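Local coordinates for protein FAM179B (Mus musculus, PDB 5DN7), which interacts with microtubules and promotes their polymerisation through TOG regions built of HEAT repeats, takes part in ciliogenesis and is required to regulate cilium length, at residues A[110-115]-A[129-134]; A[125-130]-A[159-164]; A[189-194]-A[200-205]; A[204-209]-A[219-224]. All coordinates share one frame; numbering follows the deposited sequence.

Interaction 1 (A[110-115]-A[129-134]); sequences AASVKV and KIFLKL
Ser112 and Phe131 make the close part of this contact. The CB of Ser112 rests 3.5 Å from CZ of Phe131 and almost as near to CE2, so a single methylene sits against the far end of the ring, at an oblique angle to its plane. The ring gets there because CG of Phe131 lies beside its backbone N and anti to the carbonyl carbon (chi1 -80°). Ile130 faces the other helix directly, and its branch methyl CG2 lies 3.6 Å from OG of Ser112. The hydroxyl tolerates this apolar neighbour because it is hydrogen-bonded to the carbonyl of Val108, one turn back on its own helix. A serine suits the position: it is small enough to admit both the ring and the methyl, and its polar atom is satisfied locally.

Away from Ser112 the two segments barely meet: Val113 is touched only weakly. The axes of the two short helical segments come no closer than 10.8 Å and run nearly antiparallel at 149°, and the nearest CA atoms, those of Ser112 and Ile130, are 7.7 Å apart. Packing of the helices continues through Leu134 on Leu105, Val108 and Ile109. Ala110, turned away, and Lys129 are exposed and mark the solvent side.

Both segments fall within the predicted sixth HEAT repeat. On one flank Val115 packs on Val83 and Leu87 of helix 80-97, and on another Phe131 touches Ile165, and Val113 touches Val158, of helix 156-172, so the pair is sandwiched between its neighbours in the solenoid.

Interaction 2 (A[125-130]-A[159-164]); sequences QEYMKI and REEVVN
Tyr127 reaches across to Glu161, the one close pair between segments 125-130 and 159-164. Its phenol OH donates to OE1 of Glu161 over 2.4 Å, a very short hydrogen bond whose exact length deserves caution. The tyrosine ring is thrown outward by an uncommon helix conformation: CG stands between the backbone N and the carbonyl carbon (chi1 67°), which sends the long side chain straight at the neighbouring helix. Glu161 answers by folding rather than stretching. Its chain bends at chi2 (-58°), bringing the carboxylate round so that OE1 lies in the plane of the phenol ring, at its edge. The two side chains cross at about a right angle, and ring and carboxylate planes are turned 63° apart.

The second carboxylate oxygen is also held. Asn164, one turn further along, gives its ND2 to OE2 of Glu161 at 2.9 Å, nearly along the C-O direction and within its own amide plane. This bond should limit the rotation of the buried carboxylate and would probably favour a negative charge there; the tyrosine bond, of doubtful length, would add to this. Asn164 is positioned in turn by a hydrogen bond between its OD1 and the hydroxyl of Tyr261.

A long tyrosine ending in a hydroxyl and a folded glutamate let a polar bond form where the segments lie well apart, while Met128 packs on Ile165 and Cys168 beside it. The pair joins the predicted sixth and seventh HEAT repeats, a polar tie between successive repeats within the helical solenoid that defines a TOG domain.

Interaction 3 (A[189-194]-A[200-205]); sequences PALVDS and QAALEA
Leu191 and Ala202 bring their backbones near, with the CA of Leu191 5.4 Å from the CA of Ala202. Such closeness is possible because helix 196-213 offers only a methyl at this point. That methyl, CB of Ala202, meets CB of Ala190 at 3.6 Å and lies 3.7 Å from the backbone N of Leu191.

Followed outward, Leu191 shows how a longer residue exploits the same gap. Its CB points neither at the helix nor away from it. CG lies anti to the carbonyl carbon (chi1 -71°) and approaches CB of Ala202 at 4.1 Å. CD2 lodges between two partners, 3.7 Å from CB of Ala202 and the same distance from CD2 of Leu203, whose chain runs at a slant to it. CD1 instead goes on to the ring of Phe206, one turn beyond Ala202. One leucine therefore spans more than a turn of the helix, which its forked tip suits well. The side chains that meet are all apolar, and mostly buried.

Segment 189-194 is the link that follows helix 180-187 and turns the chain into helix 196-213. A backbone hydrogen bond from Val192 N to Pro189 O, 3.2 Å, holds this turn. Around it, Ala190 leans on Val163 of helix 156-172, while Leu191 touches Val237 and Val241 of helix 237-246, and Leu203 also packs on Val241, so the linker is wedged between helix 196-213 and the neighbours before and after it.

Interaction 4 (A[204-209]-A[219-224]); sequences EAFAVL and NVLFKA
Phe206 meets Leu221 through a strained-looking torsion: its chi1 of -99° carries CG past the usual staggered position, toward eclipsing the alpha hydrogen, and so slides the ring alongside the leucine. Leu221 is extended instead, CG beside its backbone N and CD1 anti to CA (chi2 -178°). This is antiparallel helix packing in a HEAT-type solenoid, near its C-terminal end; the two short helical axes run at 151° to one another and pass 11.0 Å apart.

That wide spacing is bridged by large side chains. CD2 of Leu221 makes most of the contact, 3.5 Å from CE2 of Phe206 and 3.6 Å from CD2 of the same ring, approaching it obliquely. The same methyl lies 4.0 Å from CB of Leu209, one turn on from Phe206 along its helix. Leu209 also lays its CD1 over one face of the phenyl ring, offset toward the rim. Ala224 comes to the edge of the ring, its CB 4.1 Å from CZ; a small residue fits here because the ring has already spanned the distance.

Ser184 of helix 180-187 touches both Leu209 and Leu221, so that helix adjoins the contact. All four touching residues are buried and apolar, which suits a contact inside the solenoid. Backbone oxygens border the contact too: CD1 of Leu221 lies 3.8 Å from O of Phe206, and the carbonyl O of Leu221 lies in the plane of the phenyl ring, 3.8 Å from CE2 of Phe206 at its edge.

How the interactions relate
All four contacts are buried, but interactions 1 and 2 lie near the chain's centre, while the centres of interactions 3 and 4 lie about 16 and 20 Å from it. Interactions 1 and 2 share helix 121-138, which turns one side to its predicted repeat partner and another to the next repeat; Val115 packs on Tyr127 between them. Interactions 3 and 4 share helix 196-213. Three contacts rest mainly on packing, in interaction 1 with a serine hydroxyl satisfied within its own helix, whereas interaction 2, which joins two successive predicted repeats, is a hydrogen bond. A salt bridge from Arg159 to Asp193 (NE to OD2, 2.6 Å) and Val163 connect interaction 2 to interaction 3.

Interaction 1 (A[110-115]-A[129-134])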
loop_
_atom_site.group_PDB
_atom_site.type_symbol
_atom_site.label_atom_id
_atom_site.label_comp_id
_atom_site.label_asym_id
_atom_site.label_seq_id
_atom_site.Cartn_x
_atom_site.Cartn_y
_atom_site.Cartn_z
ATOM N N ALA A 110 2.432 5.425 -6.978
ATOM C CA ALA A 110 3.767 5.072 -7.466
ATOM C C ALA A 110 4.808 5.423 -6.393
ATOM O O ALA A 110 5.715 4.608 -6.054
ATOM C CB ALA A 110 4.076 5.783 -8.771
ATOM N N ALA A 111 4.642 6.624 -5.834
ATOM C CA ALA A 111 5.509 7.078 -4.746
ATOM C C ALA A 111 5.485 6.092 -3.586
ATOM O O ALA A 111 6.524 5.750 -3.023
ATOM C CB ALA A 111 5.106 8.467 -4.272
ATOM N N SER A 112 4.309 5.602 -3.240
ATOM C CA SER A 112 4.207 4.707 -2.098
ATOM C C SER A 112 4.759 3.306 -2.387
ATOM O O SER A 112 5.326 2.646 -1.499
ATOM C CB SER A 112 2.761 4.636 -1.639
ATOM O OG SER A 112 2.322 5.943 -1.286
ATOM N N VAL A 113 4.619 2.852 -3.624
ATOM C CA VAL A 113 5.135 1.545 -3.980
ATOM C C VAL A 113 6.671 1.556 -3.950
ATOM O O VAL A 113 7.296 0.571 -3.517
ATOM C CB VAL A 113 4.636 1.084 -5.376
ATOM C CG1 VAL A 113 5.401 -0.167 -5.825
ATOM C CG2 VAL A 113 3.140 0.812 -5.340
ATOM N N LYS A 114 7.278 2.659 -4.398
ATOM C CA LYS A 114 8.735 2.778 -4.331
ATOM C C LYS A 114 9.345 2.394 -2.964
ATOM O O LYS A 114 10.349 1.684 -2.915
ATOM C CB LYS A 114 9.169 4.201 -4.682
ATOM C CG LYS A 114 10.679 4.376 -4.649
ATOM C CD LYS A 114 11.100 5.822 -4.867
ATOM C CE LYS A 114 10.757 6.300 -6.261
ATOM N NZ LYS A 114 11.182 7.707 -6.486
ATOM N N VAL A 115 8.749 2.854 -1.860
ATOM C CA VAL A 115 9.336 2.629 -0.541
ATOM C C VAL A 115 8.925 1.291 0.084
ATOM O O VAL A 115 9.332 0.982 1.194
ATOM C CB VAL A 115 8.974 3.766 0.456
ATOM C CG1 VAL A 115 9.530 5.097 -0.030
ATOM C CG2 VAL A 115 7.446 3.827 0.716
ATOM N N LYS A 129 -0.146 4.311 6.691
ATOM C CA LYS A 129 -1.023 5.488 6.856
ATOM C C LYS A 129 -1.510 6.011 5.507
ATOM O O LYS A 129 -2.731 6.233 5.287
ATOM C CB LYS A 129 -0.310 6.616 7.608
ATOM C CG LYS A 129 -0.135 6.373 9.106
ATOM C CD LYS A 129 0.868 7.380 9.662
ATOM C CE LYS A 129 1.086 7.193 11.141
ATOM N NZ LYS A 129 2.360 7.861 11.532
ATOM N N ILE A 130 -0.561 6.180 4.582
ATOM C CA ILE A 130 -0.942 6.691 3.264
ATOM C C ILE A 130 -1.972 5.796 2.556
ATOM O O ILE A 130 -3.027 6.279 2.132
ATOM C CB ILE A 130 0.283 6.883 2.363
ATOM C CG1 ILE A 130 1.130 8.029 2.905
ATOM C CG2 ILE A 130 -0.154 7.251 0.967
ATOM C CD1 ILE A 130 2.582 7.938 2.544
ATOM N N PHE A 131 -1.687 4.502 2.431
ATOM C CA PHE A 131 -2.612 3.615 1.724
ATOM C C PHE A 131 -4.015 3.564 2.372
ATOM O O PHE A 131 -5.009 3.482 1.652
ATOM C CB PHE A 131 -2.033 2.194 1.613
ATOM C CG PHE A 131 -1.028 2.029 0.498
ATOM C CD1 PHE A 131 -1.423 2.133 -0.824
ATOM C CD2 PHE A 131 0.313 1.774 0.774
ATOM C CE1 PHE A 131 -0.505 1.992 -1.854
ATOM C CE2 PHE A 131 1.237 1.621 -0.258
ATOM C CZ PHE A 131 0.822 1.736 -1.580
ATOM N N LEU A 132 -4.094 3.609 3.709
ATOM C CA LEU A 132 -5.395 3.585 4.353
ATOM C C LEU A 132 -6.150 4.875 4.085
ATOM O O LEU A 132 -7.377 4.847 3.859
ATOM C CB LEU A 132 -5.272 3.348 5.863
ATOM C CG LEU A 132 -4.941 1.886 6.195
ATOM C CD1 LEU A 132 -4.399 1.709 7.627
ATOM C CD2 LEU A 132 -6.165 1.017 5.946
ATOM N N LYS A 133 -5.440 6.005 4.096
ATOM C CA LYS A 133 -6.098 7.261 3.723
ATOM C C LYS A 133 -6.654 7.188 2.277
ATOM O O LYS A 133 -7.826 7.541 2.018
ATOM C CB LYS A 133 -5.133 8.438 3.871
ATOM C CG LYS A 133 -5.820 9.791 3.853
ATOM C CD LYS A 133 -6.826 9.886 5.004
ATOM C CE LYS A 133 -7.542 11.224 5.061
ATOM N NZ LYS A 133 -8.054 11.458 6.462
ATOM N N LEU A 134 -5.811 6.713 1.355
ATOM C CA LEU A 134 -6.221 6.552 -0.034
ATOM C C LEU A 134 -7.490 5.716 -0.125
ATOM O O LEU A 134 -8.439 6.106 -0.788
ATOM C CB LEU A 134 -5.123 5.907 -0.882
ATOM C CG LEU A 134 -3.854 6.710 -1.194
ATOM C CD1 LEU A 134 -2.950 5.911 -2.127
ATOM C CD2 LEU A 134 -4.162 8.083 -1.782
#

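Interaction 2 (A[125-130]-A[159-164])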
loop_
_atom_site.group_PDB
_atom_site.type_symbol
_atom_site.label_atom_id
_atom_site.label_comp_id
_atom_site.label_asym_id
_atom_site.label_seq_id
_atom_site.Cartn_x
_atom_site.Cartn_y
_atom_site.Cartn_z
ATOM N N GLN A 125 5.153 2.208 8.788
ATOM C CA GLN A 125 4.169 3.032 9.497
ATOM C C GLN A 125 3.623 4.116 8.565
ATOM O O GLN A 125 2.390 4.269 8.384
ATOM C CB GLN A 125 4.772 3.698 10.736
ATOM C CG GLN A 125 4.770 2.852 11.981
ATOM C CD GLN A 125 5.536 3.503 13.124
ATOM O OE1 GLN A 125 6.134 4.574 12.959
ATOM N NE2 GLN A 125 5.547 2.845 14.283
ATOM N N GLU A 126 4.551 4.866 7.969
ATOM C CA GLU A 126 4.075 5.950 7.114
ATOM C C GLU A 126 3.348 5.466 5.846
ATOM O O GLU A 126 2.291 6.020 5.482
ATOM C CB GLU A 126 5.229 6.878 6.744
ATOM C CG GLU A 126 5.849 7.535 7.974
ATOM C CD GLU A 126 4.829 8.324 8.785
ATOM O OE1 GLU A 126 3.899 8.909 8.183
ATOM O OE2 GLU A 126 4.946 8.364 10.031
ATOM N N TYR A 127 3.854 4.437 5.171
ATOM C CA TYR A 127 3.144 4.103 3.941
ATOM C C TYR A 127 1.812 3.395 4.222
ATOM O O TYR A 127 0.877 3.517 3.425
ATOM C CB TYR A 127 4.015 3.309 2.952
ATOM C CG TYR A 127 4.464 1.905 3.274
ATOM C CD1 TYR A 127 3.554 0.857 3.421
ATOM C CD2 TYR A 127 5.831 1.602 3.313
ATOM C CE1 TYR A 127 3.995 -0.443 3.664
ATOM C CE2 TYR A 127 6.278 0.317 3.550
ATOM C CZ TYR A 127 5.364 -0.701 3.723
ATOM O OH TYR A 127 5.832 -1.973 3.959
ATOM N N MET A 128 1.693 2.704 5.348
ATOM C CA MET A 128 0.393 2.139 5.712
ATOM C C MET A 128 -0.611 3.267 5.996
ATOM O O MET A 128 -1.806 3.188 5.573
ATOM C CB MET A 128 0.501 1.205 6.924
ATOM C CG MET A 128 1.144 -0.166 6.649
ATOM S SD MET A 128 0.512 -1.003 5.156
ATOM C CE MET A 128 -1.271 -1.018 5.439
ATOM N N LYS A 129 -0.146 4.311 6.691
ATOM C CA LYS A 129 -1.023 5.488 6.856
ATOM C C LYS A 129 -1.510 6.011 5.507
ATOM O O LYS A 129 -2.731 6.233 5.287
ATOM C CB LYS A 129 -0.310 6.616 7.608
ATOM C CG LYS A 129 -0.135 6.373 9.106
ATOM C CD LYS A 129 0.868 7.380 9.662
ATOM C CE LYS A 129 1.086 7.193 11.141
ATOM N NZ LYS A 129 2.360 7.861 11.532
ATOM N N ILE A 130 -0.561 6.180 4.582
ATOM C CA ILE A 130 -0.942 6.691 3.264
ATOM C C ILE A 130 -1.972 5.796 2.556
ATOM O O ILE A 130 -3.027 6.279 2.132
ATOM C CB ILE A 130 0.283 6.883 2.363
ATOM C CG1 ILE A 130 1.130 8.029 2.905
ATOM C CG2 ILE A 130 -0.154 7.251 0.967
ATOM C CD1 ILE A 130 2.582 7.938 2.544
ATOM N N ARG A 159 6.123 -7.223 -3.701
ATOM C CA ARG A 159 5.038 -8.182 -3.904
ATOM C C ARG A 159 4.393 -8.585 -2.566
ATOM O O ARG A 159 3.152 -8.593 -2.414
ATOM C CB ARG A 159 5.562 -9.414 -4.667
ATOM C CG ARG A 159 6.235 -9.042 -6.020
ATOM C CD ARG A 159 6.290 -10.194 -7.002
ATOM N NE ARG A 159 7.036 -11.347 -6.503
ATOM C CZ ARG A 159 8.371 -11.449 -6.512
ATOM N NH1 ARG A 159 9.123 -10.455 -6.981
ATOM N NH2 ARG A 159 8.954 -12.553 -6.047
ATOM N N GLU A 160 5.258 -8.918 -1.608
ATOM C CA GLU A 160 4.832 -9.301 -0.267
ATOM C C GLU A 160 3.919 -8.241 0.370
ATOM O O GLU A 160 2.841 -8.557 0.846
ATOM C CB GLU A 160 6.043 -9.540 0.628
ATOM C CG GLU A 160 5.710 -10.306 1.904
ATOM C CD GLU A 160 6.817 -10.232 2.981
ATOM O OE1 GLU A 160 8.018 -10.049 2.650
ATOM O OE2 GLU A 160 6.467 -10.375 4.176
ATOM N N GLU A 161 4.377 -6.991 0.353
ATOM C CA GLU A 161 3.630 -5.874 0.907
ATOM C C GLU A 161 2.367 -5.516 0.132
ATOM O O GLU A 161 1.412 -5.041 0.727
ATOM C CB GLU A 161 4.530 -4.651 0.990
ATOM C CG GLU A 161 5.521 -4.765 2.133
ATOM C CD GLU A 161 4.817 -4.938 3.477
ATOM O OE1 GLU A 161 4.444 -3.918 4.095
ATOM O OE2 GLU A 161 4.639 -6.096 3.918
ATOM N N VAL A 162 2.360 -5.722 -1.188
ATOM C CA VAL A 162 1.126 -5.602 -1.954
ATOM C C VAL A 162 0.086 -6.555 -1.374
ATOM O O VAL A 162 -1.066 -6.161 -1.080
ATOM C CB VAL A 162 1.340 -5.922 -3.454
ATOM C CG1 VAL A 162 -0.010 -6.136 -4.143
ATOM C CG2 VAL A 162 2.116 -4.804 -4.132
ATOM N N VAL A 163 0.499 -7.811 -1.191
ATOM C CA VAL A 163 -0.442 -8.771 -0.628
ATOM C C VAL A 163 -0.882 -8.357 0.803
ATOM O O VAL A 163 -2.069 -8.422 1.143
ATOM C CB VAL A 163 0.143 -10.197 -0.591
ATOM C CG1 VAL A 163 -0.925 -11.193 -0.111
ATOM C CG2 VAL A 163 0.651 -10.584 -1.943
ATOM N N ASN A 164 0.055 -7.891 1.621
ATOM C CA ASN A 164 -0.331 -7.518 2.986
ATOM C C ASN A 164 -1.280 -6.320 3.025
ATOM O O ASN A 164 -2.157 -6.241 3.885
ATOM C CB ASN A 164 0.897 -7.212 3.851
ATOM C CG ASN A 164 1.626 -8.474 4.326
ATOM O OD1 ASN A 164 1.017 -9.519 4.577
ATOM N ND2 ASN A 164 2.943 -8.367 4.459
#

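Interaction 3 (A[189-194]-A[200-205])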
loop_
_atom_site.group_PDB
_atom_site.type_symbol
_atom_site.label_atom_id
_atom_site.label_comp_id
_atom_site.label_asym_id
_atom_site.label_seq_id
_atom_site.Cartn_x
_atom_site.Cartn_y
_atom_site.Cartn_z
ATOM N N PRO A 189 -1.770 -15.460 -8.292
ATOM C CA PRO A 189 -0.374 -15.693 -8.688
ATOM C C PRO A 189 0.617 -15.627 -7.528
ATOM O O PRO A 189 1.701 -16.208 -7.598
ATOM C CB PRO A 189 -0.098 -14.565 -9.683
ATOM C CG PRO A 189 -1.436 -14.234 -10.237
ATOM C CD PRO A 189 -2.390 -14.405 -9.116
ATOM N N ALA A 190 0.254 -14.929 -6.460
ATOM C CA ALA A 190 1.150 -14.838 -5.320
ATOM C C ALA A 190 1.228 -16.188 -4.591
ATOM O O ALA A 190 2.195 -16.474 -3.877
ATOM C CB ALA A 190 0.689 -13.736 -4.385
ATOM N N LEU A 191 0.212 -17.021 -4.789
ATOM C CA LEU A 191 0.192 -18.361 -4.208
ATOM C C LEU A 191 1.318 -19.224 -4.773
ATOM O O LEU A 191 1.751 -20.166 -4.125
ATOM C CB LEU A 191 -1.151 -19.046 -4.456
ATOM C CG LEU A 191 -2.385 -18.532 -3.689
ATOM C CD1 LEU A 191 -3.632 -19.221 -4.144
ATOM C CD2 LEU A 191 -2.182 -18.773 -2.220
ATOM N N VAL A 192 1.789 -18.912 -5.981
ATOM C CA VAL A 192 2.863 -19.692 -6.581
ATOM C C VAL A 192 4.139 -18.878 -6.770
ATOM O O VAL A 192 4.958 -19.201 -7.617
ATOM C CB VAL A 192 2.465 -20.269 -7.967
ATOM C CG1 VAL A 192 1.463 -21.369 -7.815
ATOM C CG2 VAL A 192 1.909 -19.173 -8.880
ATOM N N ASP A 193 4.302 -17.821 -5.984
ATOM C CA ASP A 193 5.476 -16.976 -6.097
ATOM C C ASP A 193 6.716 -17.798 -5.723
ATOM O O ASP A 193 6.613 -18.768 -4.968
ATOM C CB ASP A 193 5.331 -15.746 -5.197
ATOM C CG ASP A 193 6.295 -14.627 -5.561
ATOM O OD1 ASP A 193 7.474 -14.668 -5.138
ATOM O OD2 ASP A 193 5.872 -13.679 -6.254
ATOM N N SER A 194 7.874 -17.423 -6.271
ATOM C CA SER A 194 9.128 -18.106 -5.975
ATOM C C SER A 194 9.532 -17.912 -4.517
ATOM O O SER A 194 10.259 -18.731 -3.947
ATOM C CB SER A 194 10.252 -17.593 -6.884
ATOM O OG SER A 194 10.542 -16.227 -6.608
ATOM N N GLN A 200 3.202 -17.178 1.755
ATOM C CA GLN A 200 2.610 -17.154 3.090
ATOM C C GLN A 200 1.613 -16.006 3.220
ATOM O O GLN A 200 0.539 -16.166 3.799
ATOM C CB GLN A 200 3.699 -17.028 4.158
ATOM C CG GLN A 200 4.515 -18.294 4.361
ATOM C CD GLN A 200 5.608 -18.122 5.399
ATOM O OE1 GLN A 200 5.932 -19.052 6.136
ATOM N NE2 GLN A 200 6.181 -16.926 5.461
ATOM N N ALA A 201 1.976 -14.852 2.669
ATOM C CA ALA A 201 1.082 -13.693 2.634
ATOM C C ALA A 201 -0.187 -14.017 1.857
ATOM O O ALA A 201 -1.297 -13.699 2.306
ATOM C CB ALA A 201 1.779 -12.491 2.032
ATOM N N ALA A 202 -0.017 -14.659 0.700
ATOM C CA ALA A 202 -1.136 -14.973 -0.181
ATOM C C ALA A 202 -2.089 -15.998 0.433
ATOM O O ALA A 202 -3.288 -15.925 0.206
ATOM C CB ALA A 202 -0.633 -15.481 -1.539
ATOM N N LEU A 203 -1.559 -16.962 1.182
ATOM C CA LEU A 203 -2.422 -17.907 1.883
ATOM C C LEU A 203 -3.244 -17.187 2.963
ATOM O O LEU A 203 -4.448 -17.429 3.095
ATOM C CB LEU A 203 -1.591 -19.053 2.485
ATOM C CG LEU A 203 -0.949 -19.964 1.417
ATOM C CD1 LEU A 203 0.218 -20.770 1.986
ATOM C CD2 LEU A 203 -1.979 -20.897 0.764
ATOM N N GLU A 204 -2.619 -16.282 3.718
ATOM C CA GLU A 204 -3.417 -15.489 4.669
ATOM C C GLU A 204 -4.510 -14.694 3.968
ATOM O O GLU A 204 -5.677 -14.624 4.443
ATOM C CB GLU A 204 -2.530 -14.527 5.464
ATOM C CG GLU A 204 -1.585 -15.217 6.425
ATOM C CD GLU A 204 -2.298 -15.943 7.580
ATOM O OE1 GLU A 204 -2.845 -15.272 8.492
ATOM O OE2 GLU A 204 -2.287 -17.198 7.582
ATOM N N ALA A 205 -4.142 -14.096 2.831
ATOM C CA ALA A 205 -5.113 -13.335 2.071
ATOM C C ALA A 205 -6.252 -14.243 1.646
ATOM O O ALA A 205 -7.404 -13.849 1.731
ATOM C CB ALA A 205 -4.482 -12.666 0.862
#

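Interaction 4 (A[204-209]-A[219-224])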
loop_
_atom_site.group_PDB
_atom_site.type_symbol
_atom_site.label_atom_id
_atom_site.label_comp_id
_atom_site.label_asym_id
_atom_site.label_seq_id
_atom_site.Cartn_x
_atom_site.Cartn_y
_atom_site.Cartn_z
ATOM N N GLU A 204 -2.619 -16.282 3.718
ATOM C CA GLU A 204 -3.417 -15.489 4.669
ATOM C C GLU A 204 -4.510 -14.694 3.968
ATOM O O GLU A 204 -5.677 -14.624 4.443
ATOM C CB GLU A 204 -2.530 -14.527 5.464
ATOM C CG GLU A 204 -1.585 -15.217 6.425
ATOM C CD GLU A 204 -2.298 -15.943 7.580
ATOM O OE1 GLU A 204 -2.845 -15.272 8.492
ATOM O OE2 GLU A 204 -2.287 -17.198 7.582
ATOM N N ALA A 205 -4.142 -14.096 2.831
ATOM C CA ALA A 205 -5.113 -13.335 2.071
ATOM C C ALA A 205 -6.252 -14.243 1.646
ATOM O O ALA A 205 -7.404 -13.849 1.731
ATOM C CB ALA A 205 -4.482 -12.666 0.862
ATOM N N PHE A 206 -5.942 -15.461 1.218
ATOM C CA PHE A 206 -6.995 -16.376 0.793
ATOM C C PHE A 206 -7.891 -16.796 1.971
ATOM O O PHE A 206 -9.092 -16.977 1.784
ATOM C CB PHE A 206 -6.401 -17.591 0.063
ATOM C CG PHE A 206 -6.470 -17.456 -1.471
ATOM C CD1 PHE A 206 -5.798 -16.428 -2.122
ATOM C CD2 PHE A 206 -7.255 -18.313 -2.232
ATOM C CE1 PHE A 206 -5.889 -16.269 -3.517
ATOM C CE2 PHE A 206 -7.368 -18.150 -3.627
ATOM C CZ PHE A 206 -6.673 -17.135 -4.262
ATOM N N ALA A 207 -7.331 -16.923 3.175
ATOM C CA ALA A 207 -8.164 -17.182 4.349
ATOM C C ALA A 207 -9.166 -16.044 4.551
ATOM O O ALA A 207 -10.374 -16.285 4.788
ATOM C CB ALA A 207 -7.303 -17.369 5.612
ATOM N N VAL A 208 -8.681 -14.805 4.438
ATOM C CA VAL A 208 -9.594 -13.667 4.574
ATOM C C VAL A 208 -10.644 -13.583 3.446
ATOM O O VAL A 208 -11.808 -13.209 3.678
ATOM C CB VAL A 208 -8.833 -12.332 4.635
ATOM C CG1 VAL A 208 -9.815 -11.187 4.859
ATOM C CG2 VAL A 208 -7.819 -12.368 5.765
ATOM N N LEU A 209 -10.249 -13.915 2.226
ATOM C CA LEU A 209 -11.225 -13.981 1.139
ATOM C C LEU A 209 -12.290 -15.036 1.429
ATOM O O LEU A 209 -13.461 -14.770 1.263
ATOM C CB LEU A 209 -10.554 -14.277 -0.198
ATOM C CG LEU A 209 -9.679 -13.150 -0.733
ATOM C CD1 LEU A 209 -8.915 -13.646 -1.928
ATOM C CD2 LEU A 209 -10.551 -11.946 -1.106
ATOM N N ASN A 219 -15.914 -21.847 -3.824
ATOM C CA ASN A 219 -15.805 -22.506 -5.083
ATOM C C ASN A 219 -14.962 -21.651 -6.017
ATOM O O ASN A 219 -14.199 -22.146 -6.761
ATOM C CB ASN A 219 -17.206 -22.709 -5.646
ATOM C CG ASN A 219 -17.994 -23.761 -4.882
ATOM O OD1 ASN A 219 -17.426 -24.621 -4.232
ATOM N ND2 ASN A 219 -19.300 -23.692 -4.948
ATOM N N VAL A 220 -15.136 -20.361 -5.947
ATOM C CA VAL A 220 -14.475 -19.384 -6.784
ATOM C C VAL A 220 -13.002 -19.287 -6.407
ATOM O O VAL A 220 -12.163 -19.020 -7.267
ATOM C CB VAL A 220 -15.161 -17.995 -6.681
ATOM C CG1 VAL A 220 -15.118 -17.485 -5.275
ATOM C CG2 VAL A 220 -14.492 -17.007 -7.600
ATOM N N LEU A 221 -12.693 -19.548 -5.132
ATOM C CA LEU A 221 -11.314 -19.560 -4.660
ATOM C C LEU A 221 -10.578 -20.745 -5.236
ATOM O O LEU A 221 -9.389 -20.653 -5.595
ATOM C CB LEU A 221 -11.237 -19.615 -3.131
ATOM C CG LEU A 221 -11.540 -18.329 -2.375
ATOM C CD1 LEU A 221 -11.360 -18.553 -0.895
ATOM C CD2 LEU A 221 -10.629 -17.221 -2.860
ATOM N N PHE A 222 -11.281 -21.872 -5.318
ATOM C CA PHE A 222 -10.646 -23.035 -5.942
ATOM C C PHE A 222 -10.478 -22.870 -7.468
ATOM O O PHE A 222 -9.507 -23.373 -8.054
ATOM C CB PHE A 222 -11.433 -24.295 -5.607
ATOM C CG PHE A 222 -11.512 -24.570 -4.126
ATOM C CD1 PHE A 222 -10.461 -24.226 -3.291
ATOM C CD2 PHE A 222 -12.649 -25.134 -3.564
ATOM C CE1 PHE A 222 -10.526 -24.468 -1.924
ATOM C CE2 PHE A 222 -12.721 -25.377 -2.193
ATOM C CZ PHE A 222 -11.655 -25.041 -1.377
ATOM N N LYS A 223 -11.369 -22.151 -8.116
ATOM C CA LYS A 223 -11.169 -21.808 -9.489
ATOM C C LYS A 223 -9.966 -20.884 -9.646
ATOM O O LYS A 223 -9.199 -21.053 -10.546
ATOM C CB LYS A 223 -12.405 -21.156 -10.074
ATOM C CG LYS A 223 -13.638 -22.034 -9.961
ATOM C CD LYS A 223 -14.717 -21.696 -10.959
ATOM C CE LYS A 223 -16.016 -21.338 -10.291
ATOM N NZ LYS A 223 -16.529 -20.060 -10.833
ATOM N N ALA A 224 -9.839 -19.907 -8.763
ATOM C CA ALA A 224 -8.671 -19.038 -8.750
ATOM C C ALA A 224 -7.380 -19.857 -8.631
ATOM O O ALA A 224 -6.425 -19.609 -9.362
ATOM C CB ALA A 224 -8.762 -18.030 -7.617
#